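Local coordinates for protein fructose 1-phosphate kinase (Staphylococcus aureus, PDB 2JG5) that probably phosphorylates fructose 1-phosphate, and possibly tagatose 6-phosphate, at the expense of ATP, as a member of the pfkB family of carbohydrate kinases, at residues Lys65-Thr70 against Ser78-Val83; Asn41-Leu46 against Ser53-Phe58; Val5-Ser10 against Ser141-Gln146; Asp127-Ala132 against Ala145-Ile150; Glu98-Ala103 against Asn243-Gly248. One frame throughout, in Å; residues are numbered along the deposited sequence.

Contact 1 (Lys65-Thr70 against Ser78-Val83); sequences KFIIDT and SNFIEV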
# COMPACT_ATOMS: atom_id res chain seq x y z
N LYS A 65 7.76 4.13 -8.40
CA LYS A 65 7.22 5.18 -9.25
C LYS A 65 6.52 6.27 -8.45
O LYS A 65 6.72 7.46 -8.70
CB LYS A 65 6.25 4.58 -10.28
CG LYS A 65 6.82 3.45 -11.15
CD LYS A 65 7.86 3.95 -12.16
CE LYS A 65 8.13 2.92 -13.26
NZ LYS A 65 8.53 3.59 -14.56
N PHE A 66 5.71 5.87 -7.47
CA PHE A 66 5.00 6.83 -6.63
C PHE A 66 5.94 7.86 -5.99
O PHE A 66 5.64 9.06 -5.94
CB PHE A 66 4.21 6.11 -5.53
CG PHE A 66 3.60 7.05 -4.51
CD1 PHE A 66 2.33 7.58 -4.71
CD2 PHE A 66 4.29 7.40 -3.35
CE1 PHE A 66 1.76 8.45 -3.77
CE2 PHE A 66 3.73 8.26 -2.41
CZ PHE A 66 2.46 8.78 -2.62
N ILE A 67 7.06 7.36 -5.47
CA ILE A 67 8.07 8.20 -4.85
C ILE A 67 8.70 9.17 -5.86
O ILE A 67 8.90 10.36 -5.55
CB ILE A 67 9.14 7.34 -4.15
CG1 ILE A 67 8.51 6.64 -2.94
CG2 ILE A 67 10.34 8.20 -3.75
CD1 ILE A 67 9.51 5.92 -2.06
N ILE A 68 8.99 8.67 -7.06
CA ILE A 68 9.53 9.53 -8.10
C ILE A 68 8.52 10.61 -8.52
O ILE A 68 8.86 11.80 -8.57
CB ILE A 68 10.04 8.72 -9.31
CG1 ILE A 68 10.96 7.58 -8.85
CG2 ILE A 68 10.78 9.63 -10.28
CD1 ILE A 68 11.29 6.54 -9.92
N ASP A 69 7.27 10.21 -8.77
CA ASP A 69 6.23 11.17 -9.16
C ASP A 69 5.93 12.18 -8.06
O ASP A 69 5.73 13.37 -8.34
CB ASP A 69 4.95 10.45 -9.61
CG ASP A 69 5.14 9.65 -10.89
OD1 ASP A 69 6.30 9.46 -11.33
OD2 ASP A 69 4.14 9.19 -11.47
N THR A 70 5.90 11.71 -6.81
CA THR A 70 5.70 12.57 -5.65
C THR A 70 6.81 13.61 -5.54
O THR A 70 6.53 14.81 -5.38
CB THR A 70 5.58 11.74 -4.34
OG1 THR A 70 4.34 11.03 -4.35
CG2 THR A 70 5.62 12.63 -3.10
N SER A 78 15.35 13.28 -8.78
CA SER A 78 15.76 12.00 -8.24
C SER A 78 16.44 11.15 -9.31
O SER A 78 16.20 11.30 -10.51
CB SER A 78 14.56 11.24 -7.64
OG SER A 78 13.69 10.73 -8.64
N ASN A 79 17.33 10.27 -8.86
CA ASN A 79 18.05 9.41 -9.78
C ASN A 79 18.26 8.10 -9.06
O ASN A 79 19.39 7.65 -8.84
CB ASN A 79 19.35 10.08 -10.21
CG ASN A 79 19.90 9.53 -11.53
OD1 ASN A 79 19.27 8.72 -12.21
ND2 ASN A 79 21.10 9.99 -11.88
N PHE A 80 17.13 7.52 -8.65
CA PHE A 80 17.07 6.25 -7.93
C PHE A 80 17.52 5.07 -8.78
O PHE A 80 17.29 5.04 -9.99
CB PHE A 80 15.64 5.98 -7.43
CG PHE A 80 15.21 6.86 -6.29
CD1 PHE A 80 14.16 7.76 -6.45
CD2 PHE A 80 15.84 6.78 -5.06
CE1 PHE A 80 13.74 8.57 -5.39
CE2 PHE A 80 15.45 7.59 -3.99
CZ PHE A 80 14.39 8.49 -4.15
N ILE A 81 18.15 4.11 -8.12
CA ILE A 81 18.56 2.86 -8.75
C ILE A 81 17.37 1.92 -8.72
O ILE A 81 16.87 1.58 -7.63
CB ILE A 81 19.74 2.18 -7.98
CG1 ILE A 81 20.93 3.13 -7.81
CG2 ILE A 81 20.12 0.84 -8.64
CD1 ILE A 81 21.59 3.59 -9.13
N GLU A 82 16.92 1.51 -9.91
CA GLU A 82 15.79 0.59 -10.03
C GLU A 82 16.16 -0.76 -9.46
O GLU A 82 17.13 -1.40 -9.90
CB GLU A 82 15.33 0.45 -11.50
CG GLU A 82 13.97 -0.27 -11.70
CD GLU A 82 13.75 -0.75 -13.13
OE1 GLU A 82 13.01 -0.07 -13.88
OE2 GLU A 82 14.31 -1.79 -13.52
N VAL A 83 15.42 -1.17 -8.44
CA VAL A 83 15.56 -2.52 -7.89
C VAL A 83 14.36 -3.38 -8.31
O VAL A 83 13.34 -2.86 -8.76
CB VAL A 83 15.80 -2.50 -6.34
CG1 VAL A 83 17.04 -1.67 -6.02
CG2 VAL A 83 14.61 -1.93 -5.61
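The ring of Phe-80 packs against two consecutive isoleucines of helix 61-73, each offering a different branch. From Ile-67 it is the CG2 methyl, 3.8 Å from Phe-80 CE1, with CZ of the same ring slightly farther on; the two side chains cross at about a right angle. Ile-68 brings its CG1 methylene to 4.0 Å from Phe-80 CD1 and runs past the ring in the opposite sense. Both approaches are oblique to the ring. The CG2 branch of Ile-68, anti to its backbone N (CG1 at chi1 -50°), carries on to Ser-78 and lies 3.5 Å from Ser-78 OG, so a hydroxyl rests on a methyl here and no hydrogen bond joins the two segments. These segments belong to a beta-alpha-beta unit in which strand 58-59 leads through helix 61-73 to strand 77-82, its parallel neighbour; the contact packs the crossover helix against the strand that follows it. On another side of the helix Thr-70 OG1 bonds to Phe-66 O at 2.8 Å from above the carbonyl plane, while Thr-70 N reaches the same oxygen at 2.8 Å from the opposite face. The ring of Phe-66 meets Phe-62 of the second subunit, so this side of the helix takes part in the dimer. Farther out, Ile-67 also touches Pro-9 and Thr-87, Phe-80 leans on Ala-55 and Ala-59, and Asn-79 bonds through its backbone to Ala-55 in strand 54-56.

Contact 2 (Asn41-Leu46 against Ser53-Phe58); sequences NVSRVL and STALGF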
# COMPACT_ATOMS: atom_id res chain seq x y z
N ASN A 41 13.32 13.17 3.26
CA ASN A 41 12.89 14.26 4.13
C ASN A 41 13.89 15.43 4.07
O ASN A 41 13.49 16.59 4.01
CB ASN A 41 12.69 13.76 5.56
CG ASN A 41 11.33 13.07 5.78
OD1 ASN A 41 10.52 12.91 4.84
ND2 ASN A 41 11.06 12.69 7.02
N VAL A 42 15.18 15.11 4.07
CA VAL A 42 16.20 16.14 3.92
C VAL A 42 15.95 16.91 2.61
O VAL A 42 15.92 18.14 2.61
CB VAL A 42 17.67 15.58 3.98
CG1 VAL A 42 18.68 16.71 3.97
CG2 VAL A 42 17.89 14.76 5.23
N SER A 43 15.75 16.19 1.51
CA SER A 43 15.45 16.83 0.22
C SER A 43 14.20 17.71 0.32
O SER A 43 14.16 18.80 -0.26
CB SER A 43 15.30 15.81 -0.90
OG SER A 43 16.56 15.28 -1.27
N ARG A 44 13.20 17.23 1.07
CA ARG A 44 11.95 17.96 1.25
C ARG A 44 12.17 19.28 2.00
O ARG A 44 11.62 20.32 1.61
CB ARG A 44 10.91 17.11 1.99
CG ARG A 44 10.21 16.04 1.16
CD ARG A 44 8.80 15.87 1.68
NE ARG A 44 8.07 14.72 1.15
CZ ARG A 44 7.00 14.80 0.35
NH1 ARG A 44 6.53 15.99 -0.01
NH2 ARG A 44 6.39 13.69 -0.08
N VAL A 45 12.97 19.24 3.06
CA VAL A 45 13.27 20.46 3.81
C VAL A 45 14.21 21.39 3.03
O VAL A 45 14.00 22.61 3.01
CB VAL A 45 13.81 20.18 5.24
CG1 VAL A 45 13.97 21.49 6.02
CG2 VAL A 45 12.87 19.26 5.99
N LEU A 46 15.21 20.83 2.37
CA LEU A 46 16.09 21.65 1.53
C LEU A 46 15.22 22.39 0.53
O LEU A 46 15.42 23.59 0.32
CB LEU A 46 17.17 20.82 0.82
CG LEU A 46 18.37 20.27 1.59
CD1 LEU A 46 19.17 19.30 0.73
CD2 LEU A 46 19.30 21.38 2.15
N SER A 53 18.43 19.62 -4.70
CA SER A 53 19.08 18.39 -4.31
C SER A 53 18.46 17.33 -5.19
O SER A 53 17.36 17.50 -5.71
CB SER A 53 18.84 18.07 -2.84
OG SER A 53 17.48 17.71 -2.61
N THR A 54 19.19 16.24 -5.36
CA THR A 54 18.72 15.12 -6.14
C THR A 54 18.71 13.92 -5.24
O THR A 54 19.73 13.58 -4.64
CB THR A 54 19.67 14.86 -7.33
OG1 THR A 54 19.80 16.06 -8.08
CG2 THR A 54 19.14 13.75 -8.23
N ALA A 55 17.56 13.27 -5.15
CA ALA A 55 17.42 12.07 -4.34
C ALA A 55 18.05 10.85 -5.02
O ALA A 55 17.71 10.50 -6.15
CB ALA A 55 15.95 11.81 -3.99
N LEU A 56 18.99 10.24 -4.32
CA LEU A 56 19.59 8.98 -4.74
C LEU A 56 19.14 7.89 -3.79
O LEU A 56 18.54 8.19 -2.75
CB LEU A 56 21.12 9.09 -4.73
CG LEU A 56 21.80 10.16 -5.58
CD1 LEU A 56 23.31 9.93 -5.50
CD2 LEU A 56 21.31 10.15 -7.02
N GLY A 57 19.42 6.64 -4.13
CA GLY A 57 18.98 5.51 -3.33
C GLY A 57 18.23 4.49 -4.16
O GLY A 57 18.39 4.45 -5.37
N PHE A 58 17.39 3.68 -3.52
CA PHE A 58 16.77 2.55 -4.24
C PHE A 58 15.27 2.64 -4.38
O PHE A 58 14.56 2.82 -3.40
CB PHE A 58 17.18 1.22 -3.59
CG PHE A 58 18.67 1.08 -3.42
CD1 PHE A 58 19.27 1.33 -2.19
CD2 PHE A 58 19.48 0.73 -4.51
CE1 PHE A 58 20.65 1.23 -2.06
CE2 PHE A 58 20.84 0.63 -4.37
CZ PHE A 58 21.43 0.87 -3.15
O HOH W 1 15.82 19.69 -2.33
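Ser-43 and Ser-53 point their hydroxyls at each other between helix 38-48 and the residue before strand 54-56, with OG of Ser-43 2.9 Å from OG of Ser-53. Ser-43 OG also hydrogen-bonds to Thr-4 OG1, so two hydroxyls share it. Ser-53 OG sits between its own backbone N and carbonyl carbon (chi1 70°), which turns it up toward the helix. There it also donates to a water at 2.6 Å, and that water in turn donates to Ser-43 O at 2.8 Å from it. The two hydroxyls, the Ser-43 carbonyl and the water form a small polar network. Beside it the contact is apolar: Leu-46, one turn farther along the helix, lays its CD1 methyl 3.8 Å from Ser-53 CB, beside the base of the Ser-53 hydroxyl. Strand 54-56 lies between strands 2-6 and 77-82 in the parallel sheet, and helix 38-48 covers it on one face, itself backed by helix 247-260, where Val-42, Val-45 and Leu-46 meet Ser-250, Ala-253 and Ala-257.

Contact 3 (Val5-Ser10 against Ser141-Gln146); sequences VTFNPS and SDAYAQ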
# COMPACT_ATOMS: atom_id res chain seq x y z
N VAL A 5 20.96 10.45 0.02
CA VAL A 5 20.93 9.01 -0.24
C VAL A 5 19.98 8.38 0.79
O VAL A 5 20.14 8.56 1.98
CB VAL A 5 22.34 8.38 -0.19
CG1 VAL A 5 22.31 6.90 -0.56
CG2 VAL A 5 23.32 9.14 -1.11
N THR A 6 18.95 7.68 0.29
CA THR A 6 18.01 6.92 1.10
C THR A 6 18.05 5.48 0.55
O THR A 6 17.58 5.21 -0.55
CB THR A 6 16.55 7.51 1.03
OG1 THR A 6 16.55 8.89 1.43
CG2 THR A 6 15.61 6.77 1.93
N PHE A 7 18.63 4.57 1.33
CA PHE A 7 18.72 3.16 0.97
C PHE A 7 17.37 2.44 0.92
O PHE A 7 17.17 1.57 0.08
CB PHE A 7 19.60 2.42 1.97
CG PHE A 7 20.98 2.95 2.07
CD1 PHE A 7 21.54 3.19 3.32
CD2 PHE A 7 21.74 3.19 0.93
CE1 PHE A 7 22.83 3.67 3.43
CE2 PHE A 7 23.03 3.66 1.03
CZ PHE A 7 23.58 3.91 2.29
N ASN A 8 16.48 2.80 1.83
CA ASN A 8 15.21 2.11 1.99
C ASN A 8 14.03 3.10 2.07
O ASN A 8 13.30 3.13 3.06
CB ASN A 8 15.29 1.20 3.24
CG ASN A 8 14.12 0.24 3.35
OD1 ASN A 8 13.36 0.06 2.40
ND2 ASN A 8 13.96 -0.36 4.52
N PRO A 9 13.83 3.92 1.03
CA PRO A 9 12.74 4.90 1.06
C PRO A 9 11.36 4.25 1.22
O PRO A 9 11.19 3.04 1.02
CB PRO A 9 12.84 5.56 -0.32
CG PRO A 9 13.57 4.58 -1.16
CD PRO A 9 14.57 3.98 -0.25
N SER A 10 10.37 5.05 1.57
CA SER A 10 9.08 4.49 1.89
C SER A 10 7.92 5.29 1.36
O SER A 10 8.01 6.50 1.19
CB SER A 10 8.92 4.36 3.40
OG SER A 10 9.17 5.61 4.01
N SER A 141 26.74 -4.17 4.95
CA SER A 141 26.52 -3.53 6.25
C SER A 141 27.48 -2.36 6.46
O SER A 141 27.21 -1.46 7.26
CB SER A 141 26.54 -4.54 7.41
OG SER A 141 27.73 -5.32 7.43
N ASP A 142 28.58 -2.35 5.70
CA ASP A 142 29.53 -1.23 5.69
C ASP A 142 29.24 -0.25 4.55
O ASP A 142 30.15 0.44 4.08
CB ASP A 142 30.97 -1.73 5.64
CG ASP A 142 31.39 -2.24 4.24
OD1 ASP A 142 32.62 -2.32 4.00
OD2 ASP A 142 30.52 -2.57 3.39
N ALA A 143 27.97 -0.17 4.13
CA ALA A 143 27.54 0.69 3.02
C ALA A 143 27.88 2.17 3.22
O ALA A 143 28.23 2.85 2.26
CB ALA A 143 26.06 0.52 2.78
N TYR A 144 27.79 2.66 4.46
CA TYR A 144 28.17 4.04 4.76
C TYR A 144 29.63 4.30 4.42
O TYR A 144 29.95 5.29 3.76
CB TYR A 144 27.87 4.40 6.23
CG TYR A 144 26.48 4.95 6.42
CD1 TYR A 144 26.25 6.33 6.40
CD2 TYR A 144 25.38 4.11 6.61
CE1 TYR A 144 24.97 6.86 6.56
CE2 TYR A 144 24.10 4.62 6.77
CZ TYR A 144 23.91 6.00 6.73
OH TYR A 144 22.65 6.53 6.88
N ALA A 145 30.49 3.38 4.84
CA ALA A 145 31.92 3.48 4.62
C ALA A 145 32.29 3.39 3.14
O ALA A 145 33.23 4.04 2.70
CB ALA A 145 32.65 2.39 5.40
N GLN A 146 31.57 2.55 2.41
CA GLN A 146 31.80 2.35 0.98
C GLN A 146 31.47 3.61 0.18
O GLN A 146 32.11 3.92 -0.82
CB GLN A 146 31.00 1.16 0.45
CG GLN A 146 31.40 -0.21 1.03
CD GLN A 146 30.93 -1.38 0.16
OE1 GLN A 146 30.67 -1.21 -1.04
NE2 GLN A 146 30.81 -2.57 0.75
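Phe-7 and Tyr-144 are brought together by their first torsions: in Phe-7 the ring carbon CG stands anti to the carbonyl carbon, beside the backbone N (chi1 -58°), which projects the ring out from the end of strand 2-6 toward the first turn of helix 143-154. Tyr-144 is rotated farther than the usual staggered value (chi1 -90°), and although its CB does not aim straight at Phe-7, the end of the side chain swings closer. The result is an offset edge-to-face pair, with the edge of Phe-7 set against the face of Tyr-144, centroids 5.7 Å apart and planes at 88°. Phe-7 CE1 makes the touch, 3.7 Å from Tyr-144 CE2. The methyl of Ala-143, one residue earlier on the helix, adds an apolar contact: its CB is 4.2 Å from Phe-7 CZ. Phe-7 is hemmed in further by Leu-116, Pro-136, Ile-139 and Val-131. The hydroxyl of Tyr-144 is held elsewhere, by Gly-133 O just after strand 128-132, which holds the far end of the ring by the end of that strand. Within the first turn of the helix, Gln-146 NE2 donates to Asp-142 OD2 at 2.7 Å. Phe-7 lies where the chain leaves the carboxyl end of a central parallel strand, and the helix it meets flanks the same sheet: buried aromatic packing in the alpha/beta domain of the ribokinase-like fold.

Contact 4 (Asp127-Ala132 against Ala145-Ile150); sequences DIVIVA and AQIAQI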
# COMPACT_ATOMS: atom_id res chain seq x y z
N ASP A 127 30.31 19.25 -4.56
CA ASP A 127 29.09 18.53 -4.20
C ASP A 127 29.02 18.19 -2.71
O ASP A 127 30.04 18.07 -2.03
CB ASP A 127 28.95 17.22 -5.00
CG ASP A 127 28.74 17.44 -6.49
OD1 ASP A 127 28.51 18.58 -6.94
OD2 ASP A 127 28.82 16.44 -7.23
N ILE A 128 27.78 18.04 -2.24
CA ILE A 128 27.51 17.55 -0.90
C ILE A 128 26.73 16.26 -1.06
O ILE A 128 25.76 16.19 -1.82
CB ILE A 128 26.72 18.58 -0.04
CG1 ILE A 128 27.41 19.96 -0.09
CG2 ILE A 128 26.47 18.04 1.42
CD1 ILE A 128 26.89 20.98 0.89
N VAL A 129 27.20 15.22 -0.37
CA VAL A 129 26.51 13.95 -0.32
C VAL A 129 26.05 13.72 1.12
O VAL A 129 26.87 13.68 2.06
CB VAL A 129 27.41 12.79 -0.84
CG1 VAL A 129 26.66 11.45 -0.77
CG2 VAL A 129 27.87 13.08 -2.28
N ILE A 130 24.73 13.63 1.28
CA ILE A 130 24.08 13.36 2.57
C ILE A 130 23.57 11.92 2.57
O ILE A 130 22.75 11.54 1.74
CB ILE A 130 22.90 14.32 2.85
CG1 ILE A 130 23.35 15.79 2.72
CG2 ILE A 130 22.29 14.06 4.25
CD1 ILE A 130 22.26 16.74 2.27
N VAL A 131 24.08 11.12 3.50
CA VAL A 131 23.65 9.74 3.60
C VAL A 131 22.97 9.59 4.94
O VAL A 131 23.56 9.83 5.98
CB VAL A 131 24.82 8.73 3.42
CG1 VAL A 131 24.30 7.29 3.30
CG2 VAL A 131 25.65 9.08 2.21
N ALA A 132 21.70 9.21 4.90
CA ALA A 132 20.89 9.15 6.09
C ALA A 132 19.99 7.94 6.04
O ALA A 132 19.31 7.69 5.03
CB ALA A 132 20.07 10.44 6.25
N ALA A 145 30.49 3.38 4.84
CA ALA A 145 31.92 3.48 4.62
C ALA A 145 32.29 3.39 3.14
O ALA A 145 33.23 4.04 2.70
CB ALA A 145 32.65 2.39 5.40
N GLN A 146 31.57 2.55 2.41
CA GLN A 146 31.80 2.35 0.98
C GLN A 146 31.47 3.61 0.18
O GLN A 146 32.11 3.92 -0.82
CB GLN A 146 31.00 1.16 0.45
CG GLN A 146 31.40 -0.21 1.03
CD GLN A 146 30.93 -1.38 0.16
OE1 GLN A 146 30.67 -1.21 -1.04
NE2 GLN A 146 30.81 -2.57 0.75
N ILE A 147 30.47 4.35 0.66
CA ILE A 147 30.14 5.65 0.09
C ILE A 147 31.21 6.65 0.54
O ILE A 147 31.84 7.32 -0.29
CB ILE A 147 28.69 6.07 0.47
CG1 ILE A 147 27.68 5.31 -0.41
CG2 ILE A 147 28.49 7.58 0.36
CD1 ILE A 147 26.31 5.11 0.22
N ALA A 148 31.45 6.71 1.85
CA ALA A 148 32.38 7.68 2.45
C ALA A 148 33.76 7.66 1.80
O ALA A 148 34.42 8.70 1.65
CB ALA A 148 32.50 7.45 3.94
N GLN A 149 34.17 6.47 1.40
CA GLN A 149 35.47 6.25 0.80
C GLN A 149 35.62 6.82 -0.61
O GLN A 149 36.72 7.20 -1.02
CB GLN A 149 35.71 4.77 0.76
CG GLN A 149 37.12 4.40 0.64
CD GLN A 149 37.24 2.94 0.48
OE1 GLN A 149 36.33 2.29 -0.06
NE2 GLN A 149 38.35 2.37 0.97
N ILE A 150 34.51 6.83 -1.34
CA ILE A 150 34.45 7.40 -2.67
C ILE A 150 34.48 8.93 -2.62
O ILE A 150 35.18 9.58 -3.41
CB ILE A 150 33.19 6.92 -3.43
CG1 ILE A 150 33.28 5.41 -3.72
CG2 ILE A 150 33.01 7.71 -4.73
CD1 ILE A 150 32.00 4.82 -4.31
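Strand 128-132 and helix 143-154 are successive parts of a beta-alpha-beta unit that ends in strand 157-161, and Val-131 and Ile-147 meet where the helix lies against the first strand. The two side chains reach toward each other tip to tip, with CG2 of Val-131 3.7 Å from CG2 of Ile-147. The Ile-147 methyl is available for this because it stands anti to the backbone N, while CG1 is anti to the carbonyl carbon (chi1 -78°) and the longer CG1-CD1 branch reaches along beside Val-131, a little farther off. Two residues back on the strand, Val-129 CG1 comes to 4.4 Å from the same Ile-147 CG2, a looser touch; one methyl of the helix therefore faces two valines on the same face of the strand. Val-131 and Ile-147 have CA atoms 8.4 Å apart, and no hydrogen bond joins the segments. Both Val-131 and Ile-147 also touch Phe-7, Val-131 and Ala-148 lean on Leu-158 of strand 157-161, and Val-129 packs on Val-5 of strand 2-6. On the other side of strand 128-132, Ile-130 turns toward Ile-2 and Val-159. Gln-146 and Ile-150, on another flank of the helix, pack on helix 110-120 at Phe-113, Leu-117 and Ile-120, which places the helix beside its neighbour on this face of the sheet. Branched aliphatic residues of a parallel strand covered by a helix in this way are the hydrophobic packing layer of a Rossmann-like alpha/beta/alpha sandwich, the core of ribokinase-type kinases.

Contact 5 (Glu98-Ala103 against Asn243-Gly248); sequences ETEINA and NTVGSG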
# COMPACT_ATOMS: atom_id res chain seq x y z
N GLU A 98 -0.40 6.81 18.44
CA GLU A 98 0.34 6.81 17.17
C GLU A 98 1.19 5.54 17.05
O GLU A 98 2.13 5.32 17.81
CB GLU A 98 1.20 8.07 17.04
CG GLU A 98 0.48 9.37 17.38
CD GLU A 98 1.19 10.61 16.87
OE1 GLU A 98 1.71 11.39 17.70
OE2 GLU A 98 1.24 10.80 15.63
N THR A 99 0.82 4.71 16.08
CA THR A 99 1.37 3.37 15.96
C THR A 99 2.01 3.21 14.59
O THR A 99 1.31 3.21 13.59
CB THR A 99 0.25 2.32 16.16
OG1 THR A 99 -0.35 2.51 17.45
CG2 THR A 99 0.79 0.92 16.06
N GLU A 100 3.33 3.07 14.55
CA GLU A 100 4.04 2.85 13.30
C GLU A 100 4.26 1.36 13.04
O GLU A 100 4.56 0.60 13.96
CB GLU A 100 5.39 3.58 13.30
CG GLU A 100 5.32 5.10 13.29
CD GLU A 100 6.67 5.77 13.01
OE1 GLU A 100 7.62 5.08 12.56
OE2 GLU A 100 6.79 7.00 13.23
N ILE A 101 4.10 0.96 11.79
CA ILE A 101 4.44 -0.39 11.34
C ILE A 101 5.38 -0.25 10.14
O ILE A 101 4.95 0.05 9.03
CB ILE A 101 3.20 -1.25 10.95
CG1 ILE A 101 2.16 -1.22 12.07
CG2 ILE A 101 3.63 -2.70 10.63
CD1 ILE A 101 0.77 -1.59 11.61
N ASN A 102 6.67 -0.46 10.40
CA ASN A 102 7.70 -0.33 9.40
C ASN A 102 8.03 -1.66 8.75
O ASN A 102 8.23 -2.66 9.44
CB ASN A 102 8.95 0.29 10.03
CG ASN A 102 8.84 1.80 10.19
OD1 ASN A 102 7.78 2.34 10.50
ND2 ASN A 102 9.96 2.48 9.98
N ALA A 103 8.07 -1.66 7.41
CA ALA A 103 8.26 -2.85 6.59
C ALA A 103 9.73 -3.07 6.22
O ALA A 103 10.54 -2.14 6.33
CB ALA A 103 7.43 -2.74 5.33
N ASN A 243 4.86 16.61 16.63
CA ASN A 243 5.37 15.41 15.97
C ASN A 243 6.83 15.60 15.57
O ASN A 243 7.14 16.38 14.67
CB ASN A 243 4.53 15.11 14.73
CG ASN A 243 4.72 13.70 14.23
OD1 ASN A 243 5.84 13.21 14.12
ND2 ASN A 243 3.62 13.04 13.92
N THR A 244 7.72 14.88 16.25
CA THR A 244 9.16 15.02 16.03
C THR A 244 9.68 14.16 14.89
O THR A 244 10.87 14.23 14.55
CB THR A 244 10.00 14.71 17.29
OG1 THR A 244 9.81 13.35 17.68
CG2 THR A 244 9.61 15.62 18.44
N VAL A 245 8.81 13.34 14.31
CA VAL A 245 9.21 12.58 13.13
C VAL A 245 9.67 13.56 12.05
O VAL A 245 8.95 14.51 11.71
CB VAL A 245 8.09 11.64 12.60
CG1 VAL A 245 8.53 10.92 11.33
CG2 VAL A 245 7.67 10.62 13.67
N GLY A 246 10.90 13.36 11.57
CA GLY A 246 11.48 14.24 10.56
C GLY A 246 12.32 15.41 11.06
O GLY A 246 12.99 16.07 10.25
N SER A 247 12.30 15.67 12.37
CA SER A 247 13.01 16.84 12.94
C SER A 247 14.53 16.73 12.88
O SER A 247 15.22 17.73 12.66
CB SER A 247 12.52 17.16 14.36
OG SER A 247 12.62 16.06 15.23
N GLY A 248 15.04 15.52 13.08
CA GLY A 248 16.47 15.26 12.90
C GLY A 248 16.89 15.51 11.46
O GLY A 248 17.93 16.11 11.19
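Glu-98 OE2 lies 3.7 Å from Asn-243 ND2, too far for a hydrogen bond, with carboxylate and amide planes 85° apart; this is the polar approach between strand 98-102 and the turn before helix 247-260. In the mixed one, Glu-100 OE2 lies 3.8 Å from the CG2 methyl of Val-245, while its other oxygen, OE1, is engaged in a salt bridge with Lys-92. Hydrogen bonds shape the turn itself. Asn-243 OD1 accepts from Val-245 N at 3.0 Å in the carbonyl plane, an Asx turn. A type II beta turn follows from Thr-244 to Ser-247, where Thr-244 O receives Ser-247 N at 3.0 Å and Ser-247 OG at 2.6 Å. Gly-246, with positive phi (92°), is the N-cap residue of the helix. This glycine-rich turn matches the pfkB signature, which in relatives forms the anion hole near the ATP phosphates, probably also here. Across the interface, Glu-98, Thr-99 and Glu-100 bond to Asp-23 and, weakly, Asn-26 of the second subunit, whose strand extends the sheet of 98-102. One carboxylate short of bonding distance from an amide and another lying on a methyl make an exposed, weakly held meeting, consistent with a lid sheet that can shift relative to the nucleotide side.

Overall arrangement
From the N terminus, Val-5-Ser-10 opens the long loop that contact 3 closes at 141-146. Inside it, contacts 2 and 1 follow in series, each closing a short loop. Contact 4 closes the short loop from strand 128-132 to helix 143-154 and shares Ala-145 and Gln-146 with contact 3. Contact 5 opens at 98-103 within the contact 3 loop and closes far later at 243-248, so the two cross, and contact 4 nests inside it. Contacts 1 to 4 thus bind helices to one parallel sheet, with 77-82, 54-56, 2-6 and 128-132 adjacent in that order, whereas contact 5 brings strand 98-102, whose sheet continues into the second subunit, loosely against the turn leading into helix 247-260.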